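Local coordinates for protein ubiquitin-conjugating enzyme (Plasmodium falciparum 3D7, PDB 2H2Y) that probably acts as a ubiquitin-conjugating (E2) enzyme, this chain being the conjugating domain of a longer, possibly membrane-anchored protein, at residues A[7-11]-A[43-49]; A[21-25]-A[75-80]. Numbering follows the deposited sequence.

Interaction 1 of 2, residues A[7-11]-A[43-49]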
loop_
_atom_site.group_PDB
_atom_site.type_symbol
_atom_site.label_atom_id
_atom_site.label_comp_id
_atom_site.label_asym_id
_atom_site.label_seq_id
_atom_site.Cartn_x
_atom_site.Cartn_y
_atom_site.Cartn_z
ATOM N N THR A 7 14.010 4.532 7.321
ATOM C CA THR A 7 12.890 5.376 7.731
ATOM C C THR A 7 13.187 6.859 7.521
ATOM O O THR A 7 14.077 7.408 8.166
ATOM C CB THR A 7 12.565 5.178 9.218
ATOM O OG1 THR A 7 12.187 3.819 9.458
ATOM C CG2 THR A 7 11.425 6.089 9.631
ATOM N N VAL A 8 12.428 7.512 6.646
ATOM C CA VAL A 8 12.631 8.934 6.353
ATOM C C VAL A 8 12.239 9.879 7.501
ATOM O O VAL A 8 13.076 10.603 8.040
ATOM C CB VAL A 8 11.864 9.338 5.060
ATOM C CG1 VAL A 8 10.383 8.989 5.194
ATOM C CG2 VAL A 8 12.055 10.829 4.773
ATOM N N GLU A 9 10.960 9.884 7.853
ATOM C CA GLU A 9 10.463 10.718 8.942
ATOM C C GLU A 9 9.494 9.866 9.760
ATOM O O GLU A 9 8.758 9.021 9.222
ATOM C CB GLU A 9 9.768 11.965 8.399
ATOM C CG GLU A 9 8.574 11.663 7.529
ATOM C CD GLU A 9 8.183 12.846 6.681
ATOM O OE1 GLU A 9 9.097 13.508 6.147
ATOM O OE2 GLU A 9 6.972 13.110 6.537
ATOM N N LYS A 10 9.490 10.109 11.065
ATOM C CA LYS A 10 8.677 9.329 11.971
ATOM C C LYS A 10 7.375 9.897 12.531
ATOM O O LYS A 10 7.342 10.944 13.186
ATOM C CB LYS A 10 9.550 8.867 13.139
ATOM C CG LYS A 10 10.779 8.077 12.722
ATOM C CD LYS A 10 11.860 8.960 12.126
ATOM C CE LYS A 10 13.073 8.134 11.740
ATOM N NZ LYS A 10 13.527 7.275 12.870
ATOM N N HIS A 11 6.301 9.172 12.238
ATOM C CA HIS A 11 4.973 9.457 12.747
ATOM C C HIS A 11 4.931 8.342 13.784
ATOM O O HIS A 11 3.975 8.189 14.539
ATOM C CB HIS A 11 3.897 9.193 11.695
ATOM C CG HIS A 11 3.647 10.337 10.765
ATOM N ND1 HIS A 11 4.516 10.683 9.753
ATOM C CD2 HIS A 11 2.601 11.193 10.672
ATOM C CE1 HIS A 11 4.014 11.700 9.074
ATOM N NE2 HIS A 11 2.853 12.027 9.611
ATOM N N ASP A 43 6.757 6.213 1.906
ATOM C CA ASP A 43 6.870 7.584 2.349
ATOM C C ASP A 43 5.492 8.113 2.656
ATOM O O ASP A 43 4.631 8.135 1.784
ATOM C CB ASP A 43 7.525 8.452 1.285
ATOM C CG ASP A 43 7.703 9.876 1.751
ATOM O OD1 ASP A 43 8.023 10.067 2.949
ATOM O OD2 ASP A 43 7.529 10.801 0.929
ATOM N N VAL A 44 5.271 8.525 3.899
ATOM C CA VAL A 44 3.969 9.046 4.270
ATOM C C VAL A 44 3.973 10.560 4.230
ATOM O O VAL A 44 5.014 11.206 4.358
ATOM C CB VAL A 44 3.518 8.579 5.677
ATOM C CG1 VAL A 44 3.697 7.081 5.805
ATOM C CG2 VAL A 44 4.286 9.311 6.747
ATOM N N HIS A 45 2.787 11.111 4.030
ATOM C CA HIS A 45 2.599 12.543 3.960
ATOM C C HIS A 45 2.989 13.161 5.297
ATOM O O HIS A 45 2.634 12.647 6.363
ATOM C CB HIS A 45 1.130 12.841 3.658
ATOM C CG HIS A 45 0.851 14.279 3.362
ATOM N ND1 HIS A 45 1.326 15.306 4.149
ATOM C CD2 HIS A 45 0.133 14.861 2.373
ATOM C CE1 HIS A 45 0.912 16.461 3.658
ATOM N NE2 HIS A 45 0.186 16.220 2.580
ATOM N N PRO A 46 3.753 14.260 5.264
ATOM C CA PRO A 46 4.144 14.894 6.529
ATOM C C PRO A 46 2.927 15.645 7.073
ATOM O O PRO A 46 2.269 16.374 6.336
ATOM C CB PRO A 46 5.276 15.826 6.108
ATOM C CG PRO A 46 4.862 16.229 4.704
ATOM C CD PRO A 46 4.387 14.923 4.109
ATOM N N SER A 47 2.620 15.440 8.348
ATOM C CA SER A 47 1.474 16.079 9.003
ATOM C C SER A 47 0.146 15.395 8.665
ATOM O O SER A 47 -0.930 15.959 8.889
ATOM C CB SER A 47 1.378 17.561 8.627
ATOM O OG SER A 47 0.630 17.733 7.432
ATOM N N ASN A 48 0.223 14.185 8.118
ATOM C CA ASN A 48 -0.979 13.430 7.775
ATOM C C ASN A 48 -0.610 11.961 7.607
ATOM O O ASN A 48 -0.221 11.533 6.514
ATOM C CB ASN A 48 -1.594 13.952 6.477
ATOM C CG ASN A 48 -2.960 13.356 6.208
ATOM O OD1 ASN A 48 -3.330 12.337 6.798
ATOM N ND2 ASN A 48 -3.716 13.982 5.307
ATOM N N ILE A 49 -0.744 11.189 8.682
ATOM C CA ILE A 49 -0.383 9.777 8.645
ATOM C C ILE A 49 -1.354 8.941 7.812
ATOM O O ILE A 49 -1.038 7.820 7.408
ATOM C CB ILE A 49 -0.267 9.201 10.084
ATOM C CG1 ILE A 49 0.564 7.922 10.062
ATOM C CG2 ILE A 49 -1.637 8.928 10.664
ATOM C CD1 ILE A 49 0.950 7.441 11.427
#
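Residues 7-11, an irregular piece of the N-terminal tail, run in the same direction as 43-49, with CA atoms nearest between V8 and D43 (7.1 Å), E9 and P46 (7.9 Å), and H11 and I49 (6.8 Å). Residues 43-49 leave strand 40-44 and reverse through a type II turn from H45 to N48, where S47 takes the positive phi of the third turn position, toward strand 51-57 of the antiparallel meander. The H11 imidazole enters the concavity of this turn. Its ND1 lies 3.3 Å from V44 CG2 and its CE1 3.2 Å from H45 O, while P46, S47 and N48 meet the ring edge; H11 CB rests 3.4 Å from I49 CD1. E9 OE2 approaches P46 CB (3.2 Å), and V8 CG1 touches D43 OD1 (3.4 Å). H11 NE2 and H45 O (3.3 Å) meet at a poor angle, and E9 OE2 and V44 O (3.5 Å) are both acceptors, so the contact rests on van der Waals fit, chiefly around the buried H11.

Interaction 2 of 2, residues A[21-25]-A[75-80]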
loop_
_atom_site.group_PDB
_atom_site.type_symbol
_atom_site.label_atom_id
_atom_site.label_comp_id
_atom_site.label_asym_id
_atom_site.label_seq_id
_atom_site.Cartn_x
_atom_site.Cartn_y
_atom_site.Cartn_z
ATOM N N ALA A 21 -8.195 5.484 15.239
ATOM C CA ALA A 21 -7.851 4.970 13.914
ATOM C C ALA A 21 -6.370 5.161 13.598
ATOM O O ALA A 21 -5.744 4.295 12.979
ATOM C CB ALA A 21 -8.706 5.656 12.846
ATOM N N ASN A 22 -5.815 6.294 14.023
ATOM C CA ASN A 22 -4.406 6.575 13.788
ATOM C C ASN A 22 -3.529 5.518 14.446
ATOM O O ASN A 22 -2.523 5.094 13.878
ATOM C CB ASN A 22 -4.054 7.966 14.311
ATOM C CG ASN A 22 -4.408 9.066 13.319
ATOM O OD1 ASN A 22 -4.418 10.254 13.656
ATOM N ND2 ASN A 22 -4.687 8.671 12.083
ATOM N N TYR A 23 -3.921 5.086 15.640
ATOM C CA TYR A 23 -3.182 4.065 16.367
ATOM C C TYR A 23 -2.957 2.856 15.469
ATOM O O TYR A 23 -1.821 2.464 15.208
ATOM C CB TYR A 23 -3.953 3.660 17.621
ATOM C CG TYR A 23 -3.327 2.522 18.407
ATOM C CD1 TYR A 23 -3.478 1.197 17.994
ATOM C CD2 TYR A 23 -2.592 2.770 19.570
ATOM C CE1 TYR A 23 -2.923 0.149 18.713
ATOM C CE2 TYR A 23 -2.029 1.726 20.302
ATOM C CZ TYR A 23 -2.199 0.419 19.864
ATOM O OH TYR A 23 -1.640 -0.625 20.568
ATOM N N ARG A 24 -4.046 2.266 14.994
ATOM C CA ARG A 24 -3.957 1.113 14.110
ATOM C C ARG A 24 -3.130 1.434 12.861
ATOM O O ARG A 24 -2.354 0.605 12.397
ATOM C CB ARG A 24 -5.360 0.657 13.712
ATOM C CG ARG A 24 -5.400 -0.392 12.623
ATOM C CD ARG A 24 -4.472 -1.538 12.932
ATOM N NE ARG A 24 -4.551 -2.562 11.899
ATOM C CZ ARG A 24 -5.623 -3.314 11.681
ATOM N NH1 ARG A 24 -6.709 -3.151 12.426
ATOM N NH2 ARG A 24 -5.603 -4.230 10.721
ATOM N N ILE A 25 -3.298 2.637 12.318
ATOM C CA ILE A 25 -2.548 3.038 11.137
ATOM C C ILE A 25 -1.062 3.054 11.465
ATOM O O ILE A 25 -0.234 2.561 10.696
ATOM C CB ILE A 25 -2.999 4.436 10.637
ATOM C CG1 ILE A 25 -4.330 4.304 9.901
ATOM C CG2 ILE A 25 -1.960 5.044 9.699
ATOM C CD1 ILE A 25 -4.984 5.622 9.601
ATOM N N PHE A 75 -6.296 6.247 4.095
ATOM C CA PHE A 75 -6.996 5.606 5.202
ATOM C C PHE A 75 -8.158 6.494 5.581
ATOM O O PHE A 75 -7.967 7.594 6.097
ATOM C CB PHE A 75 -6.062 5.435 6.406
ATOM C CG PHE A 75 -4.944 4.461 6.177
ATOM C CD1 PHE A 75 -5.124 3.104 6.425
ATOM C CD2 PHE A 75 -3.707 4.899 5.715
ATOM C CE1 PHE A 75 -4.083 2.197 6.218
ATOM C CE2 PHE A 75 -2.660 4.005 5.504
ATOM C CZ PHE A 75 -2.847 2.649 5.757
ATOM N N PRO A 76 -9.383 6.042 5.308
ATOM C CA PRO A 76 -10.571 6.828 5.636
ATOM C C PRO A 76 -10.760 7.101 7.125
ATOM O O PRO A 76 -9.926 6.718 7.952
ATOM C CB PRO A 76 -11.708 6.009 5.028
ATOM C CG PRO A 76 -11.154 4.611 4.977
ATOM C CD PRO A 76 -9.736 4.828 4.560
ATOM N N ASP A 77 -11.861 7.778 7.450
ATOM C CA ASP A 77 -12.197 8.142 8.827
ATOM C C ASP A 77 -12.374 6.940 9.729
ATOM O O ASP A 77 -11.892 6.935 10.863
ATOM C CB ASP A 77 -13.490 8.957 8.867
ATOM C CG ASP A 77 -13.352 10.301 8.190
ATOM O OD1 ASP A 77 -12.531 11.124 8.659
ATOM O OD2 ASP A 77 -14.065 10.530 7.188
ATOM N N ASN A 78 -13.068 5.927 9.220
ATOM C CA ASN A 78 -13.325 4.730 10.002
ATOM C C ASN A 78 -12.507 3.507 9.623
ATOM O O ASN A 78 -13.041 2.411 9.446
ATOM C CB ASN A 78 -14.811 4.399 9.956
ATOM C CG ASN A 78 -15.662 5.524 10.505
ATOM O OD1 ASN A 78 -15.411 6.027 11.606
ATOM N ND2 ASN A 78 -16.677 5.926 9.743
ATOM N N TYR A 79 -11.203 3.711 9.490
ATOM C CA TYR A 79 -10.290 2.625 9.185
ATOM C C TYR A 79 -10.010 2.028 10.562
ATOM O O TYR A 79 -9.948 2.763 11.546
ATOM C CB TYR A 79 -9.009 3.184 8.587
ATOM C CG TYR A 79 -7.940 2.149 8.424
ATOM C CD1 TYR A 79 -7.981 1.234 7.378
ATOM C CD2 TYR A 79 -6.917 2.034 9.362
ATOM C CE1 TYR A 79 -7.031 0.225 7.279
ATOM C CE2 TYR A 79 -5.967 1.030 9.274
ATOM C CZ TYR A 79 -6.027 0.130 8.240
ATOM O OH TYR A 79 -5.104 -0.884 8.178
ATOM N N PRO A 80 -9.841 0.699 10.665
ATOM C CA PRO A 80 -9.865 -0.371 9.666
ATOM C C PRO A 80 -11.231 -1.021 9.381
ATOM O O PRO A 80 -11.285 -2.122 8.817
ATOM C CB PRO A 80 -8.888 -1.373 10.247
ATOM C CG PRO A 80 -9.253 -1.316 11.697
ATOM C CD PRO A 80 -9.377 0.172 11.961
#
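Apolar packing joins the start of helix 21-34 to the loop 75-80 that leads from strand 68-74 toward strand 85-88. A21, R24 and I25, all on one side of the helix, meet the loop, with A21 CA 5.8 Å from Y79 CA. I25 packs against two aromatic residues: its CG1 makes a CH-pi contact over the F75 ring face, 4.0 Å from the centroid and 24° off the normal, and lies 3.5 Å from Y79 CD2, while I25 CD1 reaches F75 CB at 3.4 Å. The sequence F75-P76-D77-N78-Y79-P80 is the F-P-x-x-Y-P start of the proline-rich signature of the E2 fold, and within it the Y79-P80 peptide is cis. In relatives the loop bearing this signature and the N-terminal helix both contribute to the E3-binding surface. The small A21 lets the backbone come close, its CB 3.4 Å from Y79 O. R24 contributes its aliphatic part, CG lying 3.7 Å from Y79 CE2, and its guanidinium end packs on proline, with NH1 3.2 Å from P80 CG; the charge itself is paired with E28, and NH2 of R24 donates a hydrogen bond to the carbonyl of P115.

The centres of the two interactions lie about 15 Å apart, and their segments alternate along the chain. They meet directly at I49, the last residue of interaction 1, whose carbonyl O is 3.7 Å from CG2 of I25 in interaction 2; I49 also packs on N22. Y16, in the loop before helix 21-34, touches H11, I49 and N22 and so borders both. A second bridge runs through the sheet: W52 packs on V44, donates a weak hydrogen bond to the I49 carbonyl, and stacks edge-to-face with F75. Interaction 1 thus attaches the N-terminal tail beside the first hairpin, whereas interaction 2 seats the following helix against the proline-rich loop. Neither includes a cysteine, the nucleophile of E2 enzymes.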